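Local coordinates for protein HI_1472 (Haemophilus influenzae, PDB 3PSH) that binds molybdate and tungstate in the periplasm and delivers molybdate to the MolBC membrane transporter for low-affinity import, at residues A[167-170]-A[171-175]. Sequence-based numbering, arbitrary orientation.
Sequences NRKL and LADRL
K169 and D173, one helical turn apart, form an i to i+4 salt bridge on the exposed side of a short helix. K169 NZ lies 2.6 Å from D173 OD2 and uses that oxygen's syn lone pair. The lysine chain runs extended until its last torsion (chi4 38°), which bends the ammonium round to the carboxylate. Long, flexible and charged, lysine suits this solvent-facing position; exposed A172 presents only a methyl, laying little apolar surface bare.

Next to this pair, L170 CD1 sits over the centre of the R174 guanidinium, 3.6 Å from R174 CZ. A bend at chi2 (-92°) helps lay the flat group against the methyl, and its NH2 makes a salt bridge to D304.

Beneath the side chains, the amides of L171, A172, D173 and R174 each bond to the carbonyl four residues back. L171 N to N167 O is long at 3.3 Å; R174 N to L170 O is 2.8 Å.

The tightly packed side belongs to L171, whose buried branched side chain rests on E290 and A294 of helix 283-297 and on F302. N167 ND2 hydrogen-bonds to A287 O and R168 NE salt-bridges E290, so helix 168-175 packs on helix 283-297, while R168 also reaches helix 201-208.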
loop_
_atom_site.group_PDB
_atom_site.type_symbol
_atom_site.label_atom_id
_atom_site.label_comp_id
_atom_site.label_asym_id
_atom_site.label_seq_id
_atom_site.Cartn_x
_atom_site.Cartn_y
_atom_site.Cartn_z
ATOM N N ASN A 167 14.180 2.319 9.225
ATOM C CA ASN A 167 14.904 1.016 9.206
ATOM C C ASN A 167 15.617 0.754 7.908
ATOM O O ASN A 167 16.164 -0.334 7.714
ATOM C CB ASN A 167 13.985 -0.163 9.613
ATOM C CG ASN A 167 13.476 0.013 11.018
ATOM O OD1 ASN A 167 14.236 0.373 11.938
ATOM N ND2 ASN A 167 12.202 -0.218 11.224
ATOM N N ARG A 168 15.509 1.666 6.973
ATOM C CA ARG A 168 16.052 1.414 5.635
ATOM C C ARG A 168 17.605 1.277 5.718
ATOM O O ARG A 168 18.176 0.388 5.051
ATOM C CB ARG A 168 15.696 2.613 4.720
ATOM C CG ARG A 168 14.318 2.384 4.144
ATOM C CD ARG A 168 14.433 1.496 2.901
ATOM N NE ARG A 168 13.176 0.983 2.252
ATOM C CZ ARG A 168 12.566 1.653 1.244
ATOM N NH1 ARG A 168 13.051 2.840 0.841
ATOM N NH2 ARG A 168 11.550 1.133 0.624
ATOM N N LYS A 169 18.225 2.075 6.572
ATOM C CA LYS A 169 19.710 1.989 6.722
ATOM C C LYS A 169 20.191 0.624 7.260
ATOM O O LYS A 169 21.112 0.033 6.640
ATOM C CB LYS A 169 20.315 3.182 7.453
ATOM C CG LYS A 169 21.830 3.051 7.647
ATOM C CD LYS A 169 22.358 4.016 8.773
ATOM C CE LYS A 169 23.749 3.609 9.386
ATOM N NZ LYS A 169 24.658 3.064 8.318
ATOM N N LEU A 170 19.522 0.129 8.296
ATOM C CA LEU A 170 19.773 -1.194 8.821
ATOM C C LEU A 170 19.756 -2.237 7.701
ATOM O O LEU A 170 20.685 -3.062 7.520
ATOM C CB LEU A 170 18.725 -1.511 9.916
ATOM C CG LEU A 170 18.730 -2.979 10.385
ATOM C CD1 LEU A 170 19.992 -3.203 11.310
ATOM C CD2 LEU A 170 17.479 -3.251 11.196
ATOM N N LEU A 171 18.670 -2.246 6.899
ATOM C CA LEU A 171 18.601 -3.281 5.841
ATOM C C LEU A 171 19.662 -3.051 4.766
ATOM O O LEU A 171 20.170 -4.037 4.271
ATOM C CB LEU A 171 17.217 -3.277 5.175
ATOM C CG LEU A 171 16.060 -3.534 6.198
ATOM C CD1 LEU A 171 14.773 -3.592 5.428
ATOM C CD2 LEU A 171 16.231 -4.797 7.091
ATOM N N ALA A 172 19.942 -1.786 4.374
ATOM C CA ALA A 172 20.965 -1.549 3.350
ATOM C C ALA A 172 22.327 -2.107 3.830
ATOM O O ALA A 172 23.080 -2.734 3.049
ATOM C CB ALA A 172 21.035 -0.027 3.035
ATOM N N ASP A 173 22.576 -1.917 5.105
ATOM C CA ASP A 173 23.891 -2.284 5.737
ATOM C C ASP A 173 23.969 -3.815 5.879
ATOM O O ASP A 173 24.980 -4.424 5.494
ATOM C CB ASP A 173 23.997 -1.647 7.133
ATOM C CG ASP A 173 24.364 -0.151 7.080
ATOM O OD1 ASP A 173 24.755 0.358 6.013
ATOM O OD2 ASP A 173 24.276 0.467 8.119
ATOM N N ARG A 174 22.900 -4.427 6.369
ATOM C CA ARG A 174 22.958 -5.905 6.688
ATOM C C ARG A 174 22.845 -6.769 5.476
ATOM O O ARG A 174 23.199 -7.939 5.523
ATOM C CB ARG A 174 21.878 -6.310 7.714
ATOM C CG ARG A 174 21.883 -5.430 9.034
ATOM C CD ARG A 174 22.803 -6.161 10.067
ATOM N NE ARG A 174 22.866 -5.441 11.319
ATOM C CZ ARG A 174 22.252 -5.787 12.466
ATOM N NH1 ARG A 174 21.452 -6.853 12.531
ATOM N NH2 ARG A 174 22.401 -5.053 13.532
ATOM N N LEU A 175 22.353 -6.227 4.335
ATOM C CA LEU A 175 22.079 -7.053 3.174
ATOM C C LEU A 175 22.850 -6.515 1.949
ATOM O O LEU A 175 22.723 -7.041 0.879
ATOM C CB LEU A 175 20.557 -7.134 2.791
ATOM C CG LEU A 175 19.726 -7.679 3.970
ATOM C CD1 LEU A 175 18.168 -7.678 3.617
ATOM C CD2 LEU A 175 20.208 -9.063 4.283
#